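Local coordinates for protein lysine cyclodeaminase (Streptomyces pristinaespiralis, PDB 5YU3) that probably catalyses the NAD-dependent cyclodeamination of L-lysine to L-pipecolic acid, and of the shorter L-ornithine to proline, with release of ammonia, at residues G142-G147 and P217-T222; V151-A156 and N231-D236; L161-A166 and A202-T207. All coordinates share one frame; numbering follows the deposited sequence.

Interaction 1: residues G142-G147 and P217-T222; sequences GLIGTG and PVLPDT. With NAD (nicotinamide-adenine-dinucleotide), chain F.
Ile144 and Val218 bring the two backbones to within 7.0 Å, measured from CA of Ile144 to CA of Val218, where the end of strand 140-144 meets an irregular loop lying between strands 204-207 and 229-232. Side chains make the join. Ile144 CG2 comes 3.6 Å from Val218 CG2, and the two branched side chains slide past each other in opposite directions. The same methyl also reaches the backbone, 3.5 Å from Val218 O. The other branch of Ile144 serves Leu219: Ile144 CG1 lies 4.2 Å from Leu219 CD1, the side chains crossing at about a right angle. Leu219 extends its CG anti to the backbone N (chi1 -173°), which carries CD1 to this branch. A beta-branched residue suits position 144 because its two arms can fill two directions at once, and Pro195 and Ile198 of helix 195-201 pack on it as well.

This is the first strand and glycine-rich turn of a Rossmann fold, and Gly145 and Gly147, with Ala150, are consistent with the GxGxxA pattern of dinucleotide-binding enzymes. At the positive phi of Gly145 (90°), a CB would be jammed against the carbonyl O of Ile144. Glycine suits position 147 for another reason: the CA of Gly147 lies 3.3 Å from NAD O5B, and a CB would collide with that oxygen. Beyond the turn, the amides of Ala148 and Gln149 hydrogen-bond NAD. The hydrophobic pair borders the adenine, with Ile144 CG2 3.7 Å from NAD C2A and Val218 CG1 3.6 Å from NAD N6A.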
loop_
_atom_site.group_PDB
_atom_site.type_symbol
_atom_site.label_atom_id
_atom_site.label_comp_id
_atom_site.label_asym_id
_atom_site.label_seq_id
_atom_site.Cartn_x
_atom_site.Cartn_y
_atom_site.Cartn_z
ATOM N N GLY A 142 22.005 24.229 -12.573
ATOM C CA GLY A 142 21.285 25.010 -11.582
ATOM C C GLY A 142 20.460 24.083 -10.705
ATOM O O GLY A 142 19.871 23.117 -11.198
ATOM N N LEU A 143 20.439 24.370 -9.402
ATOM C CA LEU A 143 19.599 23.635 -8.458
ATOM C C LEU A 143 18.774 24.628 -7.664
ATOM O O LEU A 143 19.332 25.516 -7.012
ATOM C CB LEU A 143 20.434 22.765 -7.501
ATOM C CG LEU A 143 21.280 21.659 -8.137
ATOM C CD1 LEU A 143 22.163 21.000 -7.080
ATOM C CD2 LEU A 143 20.426 20.600 -8.863
ATOM N N ILE A 144 17.449 24.491 -7.715
ATOM C CA ILE A 144 16.553 25.237 -6.840
ATOM C C ILE A 144 15.986 24.251 -5.832
ATOM O O ILE A 144 15.310 23.286 -6.216
ATOM C CB ILE A 144 15.420 25.933 -7.612
ATOM C CG1 ILE A 144 15.968 26.699 -8.819
ATOM C CG2 ILE A 144 14.635 26.838 -6.653
ATOM C CD1 ILE A 144 16.667 27.956 -8.443
ATOM N N GLY A 145 16.252 24.496 -4.549
ATOM C CA GLY A 145 16.082 23.471 -3.536
ATOM C C GLY A 145 17.367 22.675 -3.374
ATOM O O GLY A 145 17.811 22.014 -4.315
ATOM N N THR A 146 18.002 22.780 -2.205
ATOM C CA THR A 146 19.239 22.052 -1.955
ATOM C C THR A 146 19.059 21.157 -0.738
ATOM O O THR A 146 19.872 21.181 0.195
ATOM C CB THR A 146 20.429 23.005 -1.767
ATOM O OG1 THR A 146 20.209 23.848 -0.636
ATOM C CG2 THR A 146 20.623 23.864 -3.014
ATOM N N GLY A 147 17.993 20.373 -0.742
ATOM C CA GLY A 147 17.768 19.362 0.273
ATOM C C GLY A 147 18.286 18.013 -0.168
ATOM O O GLY A 147 19.322 17.906 -0.843
ATOM N N PRO A 217 5.889 30.256 -8.472
ATOM C CA PRO A 217 7.028 29.357 -9.037
ATOM C C PRO A 217 8.281 29.541 -8.121
ATOM O O PRO A 217 8.414 30.572 -7.404
ATOM C CB PRO A 217 7.212 29.779 -10.230
ATOM C CG PRO A 217 6.868 31.351 -10.178
ATOM C CD PRO A 217 5.853 31.468 -9.367
ATOM N N VAL A 218 9.164 28.536 -8.129
ATOM C CA VAL A 218 10.435 28.641 -7.416
ATOM C C VAL A 218 11.540 29.141 -8.324
ATOM O O VAL A 218 12.626 29.488 -7.836
ATOM C CB VAL A 218 10.857 27.284 -6.812
ATOM C CG1 VAL A 218 9.725 26.703 -5.965
ATOM C CG2 VAL A 218 11.283 26.309 -7.918
ATOM N N LEU A 219 11.315 29.135 -9.635
ATOM C CA LEU A 219 12.176 29.704 -10.642
ATOM C C LEU A 219 11.388 30.811 -11.326
ATOM O O LEU A 219 10.229 30.585 -11.703
ATOM C CB LEU A 219 12.591 28.635 -11.669
ATOM C CG LEU A 219 13.625 28.974 -12.746
ATOM C CD1 LEU A 219 15.038 29.016 -12.150
ATOM C CD2 LEU A 219 13.546 27.945 -13.871
ATOM N N PRO A 220 11.939 32.013 -11.464
ATOM C CA PRO A 220 11.157 33.128 -12.010
ATOM C C PRO A 220 11.015 33.060 -13.520
ATOM O O PRO A 220 11.868 32.522 -14.231
ATOM C CB PRO A 220 11.960 34.358 -11.584
ATOM C CG PRO A 220 13.438 33.749 -11.406
ATOM C CD PRO A 220 13.300 32.503 -11.032
ATOM N N ASP A 221 9.905 33.625 -14.002
ATOM C CA ASP A 221 9.622 33.725 -15.435
ATOM C C ASP A 221 10.463 34.861 -15.995
ATOM O O ASP A 221 10.034 36.015 -16.056
ATOM C CB ASP A 221 8.136 33.964 -15.681
ATOM C CG ASP A 221 7.777 33.983 -17.163
ATOM O OD1 ASP A 221 8.654 33.708 -18.018
ATOM O OD2 ASP A 221 6.604 34.278 -17.466
ATOM N N THR A 222 11.684 34.535 -16.396
ATOM C CA THR A 222 12.592 35.537 -16.933
ATOM C C THR A 222 13.472 34.872 -17.990
ATOM O O THR A 222 13.199 33.753 -18.440
ATOM C CB THR A 222 13.392 36.192 -15.801
ATOM O OG1 THR A 222 14.488 36.929 -16.357
ATOM C CG2 THR A 222 13.924 35.133 -14.830
HETATM P PA NAD F . 13.969 18.168 1.408
HETATM O O1A NAD F . 13.087 18.645 2.520
HETATM O O2A NAD F . 15.218 17.370 1.725
HETATM O O5B NAD F . 14.475 19.454 0.584
HETATM C C5B NAD F . 13.522 20.383 0.052
HETATM C C4B NAD F . 14.198 21.746 0.067
HETATM O O4B NAD F . 13.369 22.690 -0.614
HETATM C C3B NAD F . 14.367 22.280 1.492
HETATM O O3B NAD F . 15.765 22.519 1.770
HETATM C C2B NAD F . 13.572 23.575 1.494
HETATM O O2B NAD F . 14.158 24.615 2.273
HETATM C C1B NAD F . 13.580 23.943 0.027
HETATM N N9A NAD F . 12.533 24.883 -0.426
HETATM C C8A NAD F . 11.249 24.981 -0.011
HETATM N N7A NAD F . 10.601 25.971 -0.705
HETATM C C5A NAD F . 11.494 26.499 -1.575
HETATM C C6A NAD F . 11.504 27.562 -2.597
HETATM N N6A NAD F . 10.390 28.287 -2.858
HETATM N N1A NAD F . 12.653 27.766 -3.280
HETATM C C2A NAD F . 13.783 27.068 -3.057
HETATM N N3A NAD F . 13.854 26.097 -2.132
HETATM C C4A NAD F . 12.761 25.777 -1.385
HETATM O O3 NAD F . 13.031 17.310 0.396
HETATM P PN NAD F . 13.503 16.425 -0.850
HETATM O O1N NAD F . 14.697 17.093 -1.492
HETATM O O2N NAD F . 13.590 14.985 -0.391
HETATM O O5D NAD F . 12.225 16.513 -1.830
HETATM C C5D NAD F . 11.972 17.705 -2.575
HETATM C C4D NAD F . 10.762 17.473 -3.480
HETATM O O4D NAD F . 11.011 16.372 -4.354
HETATM C C3D NAD F . 9.520 17.100 -2.687
HETATM O O3D NAD F . 8.370 17.698 -3.324
HETATM C C2D NAD F . 9.433 15.601 -2.864
HETATM O O2D NAD F . 8.116 15.082 -2.634
HETATM C C1D NAD F . 9.893 15.484 -4.303
HETATM N N1N NAD F . 10.307 14.150 -4.717
HETATM C C2N NAD F . 10.087 13.798 -5.991
HETATM C C3N NAD F . 10.450 12.543 -6.459
HETATM C C7N NAD F . 10.197 12.207 -7.891
HETATM O O7N NAD F . 10.288 11.058 -8.274
HETATM N N7N NAD F . 9.917 13.211 -8.740
HETATM C C4N NAD F . 11.093 11.643 -5.604
HETATM C C5N NAD F . 11.335 12.052 -4.294
HETATM C C6N NAD F . 10.941 13.322 -3.867
#

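Interaction 2: residues V151-A156 and N231-D236; sequences VTQLHA and NAVGAD. With NA (sodium ion), chain E; NAD (nicotinamide-adenine-dinucleotide), chain F.
Gln153 reaches from helix 148-160 to Val233, just past the end of strand 229-232, and these two residues bury most of the surface here. Gln153 points its CB toward the strand, and its chain bends at chi2 (-67°) to set the amide against one methyl: Val233 CG2 lies 3.6 Å from Gln153 OE1 and almost as near to its CD and NE2. Asn231 has a smaller share, with its CB 4.2 Å from Gln153 OE1. The polar groups are buried yet satisfied elsewhere: Gln153 OE1 takes hydrogen bonds with Ser126 OG and Ser206 OG, while Asn231 OD1 is paired with His229 NE2. Glutamine suits this place, being long enough to span from helix to strand and bearing an oxygen that both hydroxyls can share. With an alanine here, Ser126 and Ser206 would probably lose their common partner and the CG2 side of Val233 its amide cover.

With CG1 anti to the backbone N (chi1 174°), Val233 splits its two methyls: CG2 meets the helix and CG1 faces the cofactor, 3.7 Å from NAD N7N. The same nicotinamide nitrogen donates a nearly straight bond to Val233 O (3.0 Å, 169°). Farther along, Ala235 N and Asp236 OD1 both bond NAD O3D, and NAD O2D donates to Ala235 O at 2.7 Å. On alternate residues of the same run, Ala232 O and Gly234 O bind the sodium ion together with Asp300 OD1 and Ser301 O. A loop leaving the C-terminal edge of a Rossmann sheet to grip the nicotinamide riboside, with Ala235 also touching the bound proline, forms part of the nicotinamide side of the active-site pocket.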
loop_
_atom_site.group_PDB
_atom_site.type_symbol
_atom_site.label_atom_id
_atom_site.label_comp_id
_atom_site.label_asym_id
_atom_site.label_seq_id
_atom_site.Cartn_x
_atom_site.Cartn_y
_atom_site.Cartn_z
ATOM N N VAL A 151 21.017 16.443 -3.753
ATOM C CA VAL A 151 22.287 15.718 -3.692
ATOM C C VAL A 151 22.381 14.714 -4.833
ATOM O O VAL A 151 23.377 14.678 -5.564
ATOM C CB VAL A 151 22.459 15.042 -2.317
ATOM C CG1 VAL A 151 23.738 14.171 -2.284
ATOM C CG2 VAL A 151 22.469 16.099 -1.207
ATOM N N THR A 152 21.337 13.894 -5.029
ATOM C CA THR A 152 21.429 12.893 -6.083
ATOM C C THR A 152 21.110 13.458 -7.461
ATOM O O THR A 152 21.523 12.859 -8.459
ATOM C CB THR A 152 20.522 11.693 -5.794
ATOM O OG1 THR A 152 19.218 12.153 -5.430
ATOM C CG2 THR A 152 21.109 10.839 -4.645
ATOM N N GLN A 153 20.394 14.590 -7.544
ATOM C CA GLN A 153 20.277 15.282 -8.825
ATOM C C GLN A 153 21.655 15.689 -9.327
ATOM O O GLN A 153 22.029 15.385 -10.465
ATOM C CB GLN A 153 19.372 16.517 -8.697
ATOM C CG GLN A 153 17.891 16.212 -8.411
ATOM C CD GLN A 153 17.214 15.516 -9.570
ATOM O OE1 GLN A 153 17.231 16.011 -10.703
ATOM N NE2 GLN A 153 16.625 14.345 -9.302
ATOM N N LEU A 154 22.426 16.373 -8.478
ATOM C CA LEU A 154 23.779 16.774 -8.861
ATOM C C LEU A 154 24.644 15.552 -9.160
ATOM O O LEU A 154 25.342 15.509 -10.178
ATOM C CB LEU A 154 24.404 17.626 -7.756
ATOM C CG LEU A 154 25.920 17.821 -7.915
ATOM C CD1 LEU A 154 26.232 18.498 -9.241
ATOM C CD2 LEU A 154 26.470 18.633 -6.781
ATOM N N HIS A 155 24.566 14.521 -8.317
ATOM C CA HIS A 155 25.430 13.363 -8.514
ATOM C C HIS A 155 25.121 12.665 -9.834
ATOM O O HIS A 155 26.016 12.457 -10.661
ATOM C CB HIS A 155 25.293 12.395 -7.336
ATOM C CG HIS A 155 26.142 11.173 -7.481
ATOM N ND1 HIS A 155 25.763 9.934 -7.007
ATOM C CD2 HIS A 155 27.356 11.004 -8.058
ATOM C CE1 HIS A 155 26.715 9.056 -7.281
ATOM N NE2 HIS A 155 27.690 9.679 -7.922
ATOM N N ALA A 156 23.847 12.315 -10.063
ATOM C CA ALA A 156 23.484 11.621 -11.300
ATOM C C ALA A 156 23.830 12.452 -12.534
ATOM O O ALA A 156 24.374 11.931 -13.513
ATOM C CB ALA A 156 21.992 11.282 -11.299
ATOM N N ASN A 231 14.757 19.658 -15.172
ATOM C CA ASN A 231 14.124 18.518 -14.512
ATOM C C ASN A 231 13.263 19.076 -13.388
ATOM O O ASN A 231 13.786 19.589 -12.393
ATOM C CB ASN A 231 15.162 17.527 -13.974
ATOM C CG ASN A 231 16.143 17.081 -15.030
ATOM O OD1 ASN A 231 15.791 16.360 -15.965
ATOM N ND2 ASN A 231 17.397 17.511 -14.887
ATOM N N ALA A 232 11.942 19.023 -13.565
ATOM C CA ALA A 232 11.001 19.505 -12.557
ATOM C C ALA A 232 10.663 18.324 -11.653
ATOM O O ALA A 232 9.884 17.443 -12.020
ATOM C CB ALA A 232 9.765 20.098 -13.227
ATOM N N VAL A 233 11.288 18.275 -10.476
ATOM C CA VAL A 233 11.306 17.040 -9.692
ATOM C C VAL A 233 10.342 17.149 -8.520
ATOM O O VAL A 233 9.756 16.144 -8.093
ATOM C CB VAL A 233 12.735 16.722 -9.207
ATOM C CG1 VAL A 233 12.740 15.519 -8.254
ATOM C CG2 VAL A 233 13.635 16.461 -10.404
ATOM N N GLY A 234 10.178 18.364 -7.987
ATOM C CA GLY A 234 9.272 18.586 -6.874
ATOM C C GLY A 234 7.878 18.080 -7.194
ATOM O O GLY A 234 7.393 18.280 -8.307
ATOM N N ALA A 235 7.250 17.389 -6.245
ATOM C CA ALA A 235 5.976 16.709 -6.469
ATOM C C ALA A 235 5.490 16.138 -5.152
ATOM O O ALA A 235 6.230 15.397 -4.501
ATOM C CB ALA A 235 6.100 15.569 -7.491
ATOM N N ASP A 236 4.267 16.481 -4.753
ATOM C CA ASP A 236 3.671 15.906 -3.553
ATOM C C ASP A 236 2.160 16.117 -3.531
ATOM O O ASP A 236 1.401 15.205 -3.881
ATOM C CB ASP A 236 4.345 16.474 -2.296
ATOM C CG ASP A 236 4.523 17.996 -2.341
ATOM O OD1 ASP A 236 5.688 18.459 -2.368
ATOM O OD2 ASP A 236 3.508 18.726 -2.303
HETATM NA NA NA E . 7.176 17.520 -11.166
HETATM P PA NAD F . 13.969 18.168 1.408
HETATM O O1A NAD F . 13.087 18.645 2.520
HETATM O O2A NAD F . 15.218 17.370 1.725
HETATM O O5B NAD F . 14.475 19.454 0.584
HETATM C C5B NAD F . 13.522 20.383 0.052
HETATM C C4B NAD F . 14.198 21.746 0.067
HETATM O O4B NAD F . 13.369 22.690 -0.614
HETATM C C3B NAD F . 14.367 22.280 1.492
HETATM O O3B NAD F . 15.765 22.519 1.770
HETATM C C2B NAD F . 13.572 23.575 1.494
HETATM O O2B NAD F . 14.158 24.615 2.273
HETATM C C1B NAD F . 13.580 23.943 0.027
HETATM N N9A NAD F . 12.533 24.883 -0.426
HETATM C C8A NAD F . 11.249 24.981 -0.011
HETATM N N7A NAD F . 10.601 25.971 -0.705
HETATM C C5A NAD F . 11.494 26.499 -1.575
HETATM C C6A NAD F . 11.504 27.562 -2.597
HETATM N N6A NAD F . 10.390 28.287 -2.858
HETATM N N1A NAD F . 12.653 27.766 -3.280
HETATM C C2A NAD F . 13.783 27.068 -3.057
HETATM N N3A NAD F . 13.854 26.097 -2.132
HETATM C C4A NAD F . 12.761 25.777 -1.385
HETATM O O3 NAD F . 13.031 17.310 0.396
HETATM P PN NAD F . 13.503 16.425 -0.850
HETATM O O1N NAD F . 14.697 17.093 -1.492
HETATM O O2N NAD F . 13.590 14.985 -0.391
HETATM O O5D NAD F . 12.225 16.513 -1.830
HETATM C C5D NAD F . 11.972 17.705 -2.575
HETATM C C4D NAD F . 10.762 17.473 -3.480
HETATM O O4D NAD F . 11.011 16.372 -4.354
HETATM C C3D NAD F . 9.520 17.100 -2.687
HETATM O O3D NAD F . 8.370 17.698 -3.324
HETATM C C2D NAD F . 9.433 15.601 -2.864
HETATM O O2D NAD F . 8.116 15.082 -2.634
HETATM C C1D NAD F . 9.893 15.484 -4.303
HETATM N N1N NAD F . 10.307 14.150 -4.717
HETATM C C2N NAD F . 10.087 13.798 -5.991
HETATM C C3N NAD F . 10.450 12.543 -6.459
HETATM C C7N NAD F . 10.197 12.207 -7.891
HETATM O O7N NAD F . 10.288 11.058 -8.274
HETATM N N7N NAD F . 9.917 13.211 -8.740
HETATM C C4N NAD F . 11.093 11.643 -5.604
HETATM C C5N NAD F . 11.335 12.052 -4.294
HETATM C C6N NAD F . 10.941 13.322 -3.867
#

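Interaction 3: residues L161-A166 and A202-T207; sequences LPLQRA and ADVIST
Leu161 and Leu163, in the loop joining helix 148-160 to strand 165-169, close on a single methyl, CG1 of Val204. Leu161 CD1 lies 4.1 Å from Val204 CG1, and Leu163 CD2 is 4.2 Å from the same atom, so the closer-packed part of the contact is one branch of a valine held by two leucine ends. Val204 presents it by placing CG1 between its backbone N and carbonyl carbon (chi1 48°), the position with neighbours on both sides. Valine suits a beta strand, and its compact branches fit where the longer leucines can extend to meet them. Leu141 of strand 140-144 touches both Leu163 and Val204, and Leu157 of helix 148-160 touches Leu163; together they continue the apolar layer.

The rest is looser. The backbones stay 9.4 Å apart between the CA atoms of Leu163 and Asp203, and no polar bond joins the two segments directly. Leu161 is buried, but Leu163 is partly exposed, and Pro162 and Gln164 beside it lie at the surface. Pro162 forms the centre of an inverse gamma turn, closed by a weak bond from Leu163 N to Leu161 O, which brings both leucines round to the same partner. Arg165, partly exposed, makes a salt bridge with Glu201; Asp203, though buried, is paired with Arg225 and also receives the amides of His139 and Thr140. Strands 165-169 and 204-207 flank strand 140-144 on its two sides, the 2-1-4 order at the heart of the Rossmann fold, and the leucine-valine cluster bridges over the beginning of strand 140-144, which lies between them.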
loop_
_atom_site.group_PDB
_atom_site.type_symbol
_atom_site.label_atom_id
_atom_site.label_comp_id
_atom_site.label_asym_id
_atom_site.label_seq_id
_atom_site.Cartn_x
_atom_site.Cartn_y
_atom_site.Cartn_z
ATOM N N LEU A 161 26.724 14.268 -17.792
ATOM C CA LEU A 161 27.059 15.530 -18.433
ATOM C C LEU A 161 28.375 16.067 -17.891
ATOM O O LEU A 161 28.713 15.842 -16.723
ATOM C CB LEU A 161 25.960 16.583 -18.209
ATOM C CG LEU A 161 24.575 16.272 -18.775
ATOM C CD1 LEU A 161 23.555 17.258 -18.211
ATOM C CD2 LEU A 161 24.610 16.263 -20.314
ATOM N N PRO A 162 29.131 16.805 -18.712
ATOM C CA PRO A 162 30.446 17.319 -18.287
ATOM C C PRO A 162 30.343 18.566 -17.415
ATOM O O PRO A 162 30.900 19.630 -17.722
ATOM C CB PRO A 162 31.135 17.583 -19.628
ATOM C CG PRO A 162 29.877 17.960 -20.550
ATOM C CD PRO A 162 28.884 17.206 -20.145
ATOM N N LEU A 163 29.635 18.431 -16.296
ATOM C CA LEU A 163 29.348 19.566 -15.432
ATOM C C LEU A 163 30.616 20.064 -14.760
ATOM O O LEU A 163 31.396 19.278 -14.213
ATOM C CB LEU A 163 28.319 19.187 -14.368
ATOM C CG LEU A 163 26.929 18.782 -14.858
ATOM C CD1 LEU A 163 26.016 18.556 -13.666
ATOM C CD2 LEU A 163 26.333 19.842 -15.783
ATOM N N GLN A 164 30.816 21.380 -14.797
ATOM C CA GLN A 164 31.936 22.003 -14.117
ATOM C C GLN A 164 31.527 22.826 -12.908
ATOM O O GLN A 164 32.360 23.050 -12.024
ATOM C CB GLN A 164 32.723 22.892 -15.088
ATOM C CG GLN A 164 33.433 22.098 -16.174
ATOM C CD GLN A 164 34.771 21.557 -15.700
ATOM O OE1 GLN A 164 35.297 20.590 -16.259
ATOM N NE2 GLN A 164 35.330 22.179 -14.660
ATOM N N ARG A 165 30.278 23.269 -12.833
ATOM C CA ARG A 165 29.859 24.051 -11.683
ATOM C C ARG A 165 28.363 23.905 -11.485
ATOM O O ARG A 165 27.618 23.566 -12.410
ATOM C CB ARG A 165 30.240 25.531 -11.830
ATOM C CG ARG A 165 29.463 26.255 -12.890
ATOM C CD ARG A 165 29.819 27.734 -12.903
ATOM N NE ARG A 165 29.069 28.455 -13.926
ATOM C CZ ARG A 165 28.880 29.772 -13.919
ATOM N NH1 ARG A 165 29.380 30.509 -12.934
ATOM N NH2 ARG A 165 28.177 30.344 -14.886
ATOM N N ALA A 166 27.942 24.147 -10.250
ATOM C CA ALA A 166 26.536 24.135 -9.866
ATOM C C ALA A 166 26.221 25.450 -9.172
ATOM O O ALA A 166 26.878 25.807 -8.185
ATOM C CB ALA A 166 26.224 22.943 -8.948
ATOM N N ALA A 202 22.300 28.859 -16.267
ATOM C CA ALA A 202 22.395 27.402 -16.249
ATOM C C ALA A 202 22.113 26.798 -17.618
ATOM O O ALA A 202 21.280 27.293 -18.386
ATOM C CB ALA A 202 21.427 26.815 -15.216
ATOM N N ASP A 203 22.806 25.696 -17.911
ATOM C CA ASP A 203 22.497 24.863 -19.069
ATOM C C ASP A 203 21.424 23.824 -18.767
ATOM O O ASP A 203 20.646 23.451 -19.655
ATOM C CB ASP A 203 23.753 24.137 -19.552
ATOM C CG ASP A 203 24.861 25.090 -19.943
ATOM O OD1 ASP A 203 24.610 25.955 -20.812
ATOM O OD2 ASP A 203 25.974 24.972 -19.380
ATOM N N VAL A 204 21.387 23.332 -17.538
ATOM C CA VAL A 204 20.376 22.381 -17.091
ATOM C C VAL A 204 20.023 22.764 -15.659
ATOM O O VAL A 204 20.883 23.231 -14.910
ATOM C CB VAL A 204 20.899 20.932 -17.214
ATOM C CG1 VAL A 204 22.288 20.820 -16.619
ATOM C CG2 VAL A 204 19.933 19.930 -16.566
ATOM N N ILE A 205 18.752 22.630 -15.293
ATOM C CA ILE A 205 18.290 22.973 -13.952
ATOM C C ILE A 205 17.495 21.791 -13.420
ATOM O O ILE A 205 16.761 21.153 -14.179
ATOM C CB ILE A 205 17.419 24.253 -13.947
ATOM C CG1 ILE A 205 18.265 25.486 -14.297
ATOM C CG2 ILE A 205 16.713 24.460 -12.586
ATOM C CD1 ILE A 205 17.440 26.752 -14.562
ATOM N N SER A 206 17.645 21.492 -12.130
ATOM C CA SER A 206 16.698 20.647 -11.407
ATOM C C SER A 206 16.039 21.472 -10.310
ATOM O O SER A 206 16.729 22.111 -9.508
ATOM C CB SER A 206 17.380 19.405 -10.789
ATOM O OG SER A 206 17.781 18.495 -11.785
ATOM N N THR A 207 14.706 21.466 -10.275
ATOM C CA THR A 207 13.962 22.033 -9.159
ATOM C C THR A 207 13.468 20.889 -8.286
ATOM O O THR A 207 12.867 19.937 -8.792
ATOM C CB THR A 207 12.785 22.907 -9.627
ATOM O OG1 THR A 207 11.813 22.114 -10.320
ATOM C CG2 THR A 207 13.277 24.009 -10.567
#

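The three contacts lie 12 to 13 Å apart, centre to centre, on one seven-stranded parallel sheet of Rossmann type, in which strands 165-169, 140-144, 204-207 and 229-232 are neighbours in that order. Along the chain the first segments come in the order 1, 2, 3, but the returning ones run 3, 1, 2: interaction 3 is nested inside the loops closed by the other two, which themselves cross. Backbone bonds tie Gly142 to Val204 and Ser206, and Asn231 to Ile205, so strand 204-207 links all three. Interactions 1 and 2 border the adenine and nicotinamide ends of one NAD; interaction 3 lies toward the other, N-terminal ends of the strands, so one edge carries the cofactor.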